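Peptidoglycan hydrolase FlgJ (Sphingomonas sp. A1, PDB 2ZYC) probably hydrolyses peptidoglycan of the periplasmic cell wall so that the flagellar rod can be assembled, through this C-terminal glycoside hydrolase family 73 domain. Local coordinates at residues Gln30-Thr35 with Asn52-Ile56; His25-Ala29 with Val143-Leu149. The protein carries 2 engineered substitutions. One frame throughout, in Å; residues are numbered along the deposited sequence.

From the N terminus, helix 3-20 leads into helix 24-35, which supplies the first segment of both contacts: its first turn or so, His25-Ala29, serves interaction 2 and its later part, Gln30-Thr35, interaction 1. The chain then runs without helix or strand to Asn52-Ile56, where interaction 1 closes a short loop ahead of strand 65-71. After the two-stranded sheet and helices 92-105 and 118-127, the chain returns at Val143-Leu149, and interaction 2 closes a long loop in which interaction 1 is nested. The contact centres lie about 13 Å apart, yet they touch: Phe54 CZ is 3.7 Å from Leu27 O, and Leu33 CD1 is 4.3 Å from Val143 CG2.

Interaction 1 (Gln30-Thr35 with Asn52-Ile56); sequences QAALET and NLFNI
Gln30-Thr35 lie on the C-terminal part of helix 24-35, and Asn52-Asn55 makes a type I beta turn (Asn55 N to Asn52 O, 3.2 Å), with Asn55, the last residue of the turn, in the left-handed helical region (58/38). The closest CA pair is Ala31-Leu53, at 5.4 Å. Asn52 OD1 accepts from Ile56 N (2.9 Å) and its ND2 donates to Ile56 O (2.9 Å), bracing the turn. Asn55 (chi1 m) points its CB toward the helix, and its ND2 donates to Glu34 O (3.0 Å) and Glu34 OE1 (2.9 Å), while Glu34 (m, m) gives OE2 to Tyr136. Alongside these hydrogen bonds, Ala31 CB packs on Leu53 CB (4.1 Å) and Phe54 CZ (4.0 Å), and Thr35 CG2 lies 3.9 Å from Leu53 CD2. Phe54 (m) also stacks on Tyr99. The partly exposed Glu34 on this helix lies where lysozyme-clan enzymes typically carry their catalytic glutamate, consistent with such a role here.

Interaction 2 (His25-Ala29 with Val143-Leu149); sequences HFLVA and VINGNAL
This is an apolar contact of one helix with two consecutive helices within the lysozyme-like fold: the first turn or so of helix 24-35 packs against the junction where helix 136-145 gives way to helix 147-156, with Gly146 (-82/157) as the N-cap of the latter. The nearest CA pair is Ala29-Ile144, at 5.4 Å, an approach consistent with the small methyl side chain of Ala29. Its CB, directed toward the pair, meets Ile144 CG1 at 3.4 Å, Leu149 CD2 at 3.7 Å and Val143 CG1 at 3.8 Å, drawing in residues from both helices. Leu149 (t, p) extends from the second helix to place CD1 3.9 Å from Val28 CG1. His25 takes chi1 p, which sets its ring edge beside the junction, with CD2 3.7 Å from Ile144 O and 4.0 Å from Leu149 CD2. Phe121 of helix 118-127 also touches both Phe26 and Ile144. Ile144 (m, t) lays CD1 over one face of the Phe26 ring and brings CG2 within 3.4 Å of Phe26 CE1.

Interaction 1 (Gln30-Thr35 with Asn52-Ile56)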
loop_
_atom_site.group_PDB
_atom_site.type_symbol
_atom_site.label_atom_id
_atom_site.label_comp_id
_atom_site.label_asym_id
_atom_site.label_seq_id
_atom_site.Cartn_x
_atom_site.Cartn_y
_atom_site.Cartn_z
ATOM N N GLN A 30 2.785 -3.965 0.329
ATOM C CA GLN A 30 2.169 -3.202 1.406
ATOM C C GLN A 30 0.648 -3.120 1.252
ATOM O O GLN A 30 -0.097 -3.327 2.226
ATOM C CB GLN A 30 2.778 -1.812 1.517
ATOM C CG GLN A 30 2.365 -1.116 2.820
ATOM C CD GLN A 30 2.834 0.312 2.903
ATOM O OE1 GLN A 30 3.440 0.835 1.966
ATOM N NE2 GLN A 30 2.559 0.960 4.036
ATOM N N ALA A 31 0.204 -2.839 0.031
ATOM C CA ALA A 31 -1.226 -2.771 -0.284
ATOM C C ALA A 31 -1.903 -4.130 -0.055
ATOM O O ALA A 31 -3.016 -4.191 0.472
ATOM C CB ALA A 31 -1.425 -2.301 -1.704
ATOM N N ALA A 32 -1.222 -5.201 -0.454
ATOM C CA ALA A 32 -1.688 -6.574 -0.233
ATOM C C ALA A 32 -1.860 -6.893 1.256
ATOM O O ALA A 32 -2.866 -7.478 1.660
ATOM C CB ALA A 32 -0.730 -7.569 -0.867
ATOM N N LEU A 33 -0.870 -6.524 2.063
ATOM C CA LEU A 33 -0.937 -6.769 3.499
ATOM C C LEU A 33 -2.118 -6.007 4.107
ATOM O O LEU A 33 -2.878 -6.555 4.923
ATOM C CB LEU A 33 0.376 -6.355 4.173
ATOM C CG LEU A 33 0.445 -6.554 5.697
ATOM C CD1 LEU A 33 0.238 -8.026 6.056
ATOM C CD2 LEU A 33 1.779 -6.058 6.226
ATOM N N GLU A 34 -2.276 -4.752 3.688
ATOM C CA GLU A 34 -3.310 -3.877 4.245
ATOM C C GLU A 34 -4.737 -4.317 3.937
ATOM O O GLU A 34 -5.647 -4.081 4.729
ATOM C CB GLU A 34 -3.103 -2.426 3.792
ATOM C CG GLU A 34 -1.916 -1.739 4.458
ATOM C CD GLU A 34 -1.946 -1.854 5.982
ATOM O OE1 GLU A 34 -3.015 -1.606 6.580
ATOM O OE2 GLU A 34 -0.896 -2.181 6.580
ATOM N N THR A 35 -4.931 -4.970 2.800
ATOM C CA THR A 35 -6.283 -5.253 2.328
ATOM C C THR A 35 -6.535 -6.731 2.045
ATOM O O THR A 35 -7.520 -7.062 1.395
ATOM C CB THR A 35 -6.607 -4.468 1.032
ATOM O OG1 THR A 35 -5.707 -4.870 -0.004
ATOM C CG2 THR A 35 -6.522 -2.967 1.253
ATOM N N ASN A 52 -8.973 2.974 -1.070
ATOM C CA ASN A 52 -7.989 3.337 -0.051
ATOM C C ASN A 52 -7.236 2.086 0.395
ATOM O O ASN A 52 -7.428 1.574 1.505
ATOM C CB ASN A 52 -8.696 4.027 1.127
ATOM C CG ASN A 52 -7.725 4.644 2.126
ATOM O OD1 ASN A 52 -6.514 4.402 2.073
ATOM N ND2 ASN A 52 -8.261 5.443 3.048
ATOM N N LEU A 53 -6.373 1.605 -0.498
ATOM C CA LEU A 53 -5.638 0.362 -0.289
ATOM C C LEU A 53 -4.664 0.425 0.883
ATOM O O LEU A 53 -4.350 -0.599 1.481
ATOM C CB LEU A 53 -4.893 -0.039 -1.564
ATOM C CG LEU A 53 -5.769 -0.443 -2.754
ATOM C CD1 LEU A 53 -4.901 -0.982 -3.878
ATOM C CD2 LEU A 53 -6.806 -1.479 -2.344
ATOM N N PHE A 54 -4.208 1.632 1.216
ATOM C CA PHE A 54 -3.235 1.806 2.300
ATOM C C PHE A 54 -3.859 2.145 3.663
ATOM O O PHE A 54 -3.142 2.384 4.635
ATOM C CB PHE A 54 -2.140 2.800 1.887
ATOM C CG PHE A 54 -1.297 2.306 0.741
ATOM C CD1 PHE A 54 -0.274 1.382 0.959
ATOM C CD2 PHE A 54 -1.547 2.736 -0.561
ATOM C CE1 PHE A 54 0.496 0.911 -0.110
ATOM C CE2 PHE A 54 -0.774 2.278 -1.630
ATOM C CZ PHE A 54 0.251 1.363 -1.391
ATOM N N ASN A 55 -5.195 2.125 3.719
ATOM C CA ASN A 55 -5.943 2.331 4.961
ATOM C C ASN A 55 -5.622 3.686 5.626
ATOM O O ASN A 55 -5.553 3.786 6.850
ATOM C CB ASN A 55 -5.685 1.167 5.926
ATOM C CG ASN A 55 -6.372 -0.111 5.496
ATOM O OD1 ASN A 55 -7.487 -0.083 4.966
ATOM N ND2 ASN A 55 -5.717 -1.249 5.738
ATOM N N ILE A 56 -5.437 4.708 4.797
ATOM C CA ILE A 56 -5.037 6.036 5.276
ATOM C C ILE A 56 -6.209 6.781 5.912
ATOM O O ILE A 56 -7.247 6.988 5.281
ATOM C CB ILE A 56 -4.405 6.900 4.167
ATOM C CG1 ILE A 56 -3.242 6.174 3.468
ATOM C CG2 ILE A 56 -3.946 8.263 4.737
ATOM C CD1 ILE A 56 -2.122 5.706 4.394
#

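Interaction 2 (His25-Ala29 with Val143-Leu149)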
loop_
_atom_site.group_PDB
_atom_site.type_symbol
_atom_site.label_atom_id
_atom_site.label_comp_id
_atom_site.label_asym_id
_atom_site.label_seq_id
_atom_site.Cartn_x
_atom_site.Cartn_y
_atom_site.Cartn_z
ATOM N N HIS A 25 7.421 -3.518 -6.153
ATOM C CA HIS A 25 6.789 -4.619 -5.429
ATOM C C HIS A 25 6.705 -4.381 -3.921
ATOM O O HIS A 25 5.893 -5.021 -3.244
ATOM C CB HIS A 25 7.436 -5.971 -5.767
ATOM C CG HIS A 25 8.742 -6.230 -5.083
ATOM N ND1 HIS A 25 9.898 -5.545 -5.390
ATOM C CD2 HIS A 25 9.086 -7.151 -4.152
ATOM C CE1 HIS A 25 10.891 -6.015 -4.657
ATOM N NE2 HIS A 25 10.425 -6.987 -3.895
ATOM N N PHE A 26 7.531 -3.470 -3.395
ATOM C CA PHE A 26 7.405 -3.082 -1.972
ATOM C C PHE A 26 6.018 -2.484 -1.718
ATOM O O PHE A 26 5.389 -2.762 -0.689
ATOM C CB PHE A 26 8.468 -2.053 -1.554
ATOM C CG PHE A 26 9.852 -2.625 -1.343
ATOM C CD1 PHE A 26 10.204 -3.884 -1.821
ATOM C CD2 PHE A 26 10.819 -1.870 -0.679
ATOM C CE1 PHE A 26 11.489 -4.395 -1.621
ATOM C CE2 PHE A 26 12.109 -2.368 -0.491
ATOM C CZ PHE A 26 12.438 -3.634 -0.970
ATOM N N LEU A 27 5.553 -1.668 -2.660
ATOM C CA LEU A 27 4.257 -0.998 -2.536
ATOM C C LEU A 27 3.085 -1.939 -2.813
ATOM O O LEU A 27 2.030 -1.829 -2.180
ATOM C CB LEU A 27 4.198 0.239 -3.441
ATOM C CG LEU A 27 5.225 1.338 -3.132
ATOM C CD1 LEU A 27 5.036 2.502 -4.076
ATOM C CD2 LEU A 27 5.134 1.813 -1.680
ATOM N N VAL A 28 3.272 -2.858 -3.759
ATOM C CA VAL A 28 2.286 -3.915 -4.025
ATOM C C VAL A 28 2.112 -4.782 -2.776
ATOM O O VAL A 28 0.984 -5.085 -2.372
ATOM C CB VAL A 28 2.692 -4.808 -5.223
ATOM C CG1 VAL A 28 1.701 -5.984 -5.383
ATOM C CG2 VAL A 28 2.774 -3.977 -6.519
ATOM N N ALA A 29 3.238 -5.162 -2.169
ATOM C CA ALA A 29 3.227 -5.966 -0.952
ATOM C C ALA A 29 2.484 -5.250 0.157
ATOM O O ALA A 29 1.634 -5.843 0.831
ATOM C CB ALA A 29 4.643 -6.302 -0.514
ATOM N N VAL A 143 5.860 -10.540 3.414
ATOM C CA VAL A 143 5.107 -10.462 2.161
ATOM C C VAL A 143 6.041 -10.056 1.009
ATOM O O VAL A 143 6.003 -10.652 -0.076
ATOM C CB VAL A 143 3.881 -9.498 2.249
ATOM C CG1 VAL A 143 3.135 -9.432 0.915
ATOM C CG2 VAL A 143 2.919 -9.937 3.348
ATOM N N ILE A 144 6.879 -9.052 1.262
ATOM C CA ILE A 144 7.803 -8.532 0.257
ATOM C C ILE A 144 8.735 -9.620 -0.288
ATOM O O ILE A 144 8.957 -9.706 -1.500
ATOM C CB ILE A 144 8.620 -7.334 0.802
ATOM C CG1 ILE A 144 7.707 -6.111 0.975
ATOM C CG2 ILE A 144 9.786 -6.992 -0.136
ATOM C CD1 ILE A 144 8.371 -4.908 1.650
ATOM N N ASN A 145 9.257 -10.437 0.626
ATOM C CA ASN A 145 10.245 -11.474 0.333
ATOM C C ASN A 145 9.633 -12.851 0.042
ATOM O O ASN A 145 10.357 -13.798 -0.264
ATOM C CB ASN A 145 11.249 -11.569 1.493
ATOM C CG ASN A 145 12.065 -10.280 1.680
ATOM O OD1 ASN A 145 12.379 -9.887 2.809
ATOM N ND2 ASN A 145 12.404 -9.627 0.575
ATOM N N GLY A 146 8.307 -12.940 0.102
ATOM C CA GLY A 146 7.600 -14.226 0.028
ATOM C C GLY A 146 7.386 -14.772 -1.371
ATOM O O GLY A 146 7.378 -14.018 -2.355
ATOM N N ASN A 147 7.201 -16.092 -1.443
ATOM C CA ASN A 147 6.977 -16.795 -2.704
ATOM C C ASN A 147 5.627 -16.448 -3.324
ATOM O O ASN A 147 5.486 -16.448 -4.545
ATOM C CB ASN A 147 7.077 -18.313 -2.503
ATOM C CG ASN A 147 8.480 -18.770 -2.126
ATOM O OD1 ASN A 147 9.473 -18.345 -2.719
ATOM N ND2 ASN A 147 8.561 -19.651 -1.140
ATOM N N ALA A 148 4.637 -16.172 -2.473
ATOM C CA ALA A 148 3.289 -15.828 -2.939
ATOM C C ALA A 148 3.339 -14.601 -3.842
ATOM O O ALA A 148 2.843 -14.638 -4.969
ATOM C CB ALA A 148 2.349 -15.584 -1.770
ATOM N N LEU A 149 3.948 -13.524 -3.343
ATOM C CA LEU A 149 4.130 -12.315 -4.143
ATOM C C LEU A 149 5.019 -12.561 -5.361
ATOM O O LEU A 149 4.675 -12.146 -6.468
ATOM C CB LEU A 149 4.703 -11.165 -3.300
ATOM C CG LEU A 149 4.866 -9.827 -4.037
ATOM C CD1 LEU A 149 3.537 -9.306 -4.580
ATOM C CD2 LEU A 149 5.536 -8.780 -3.153
#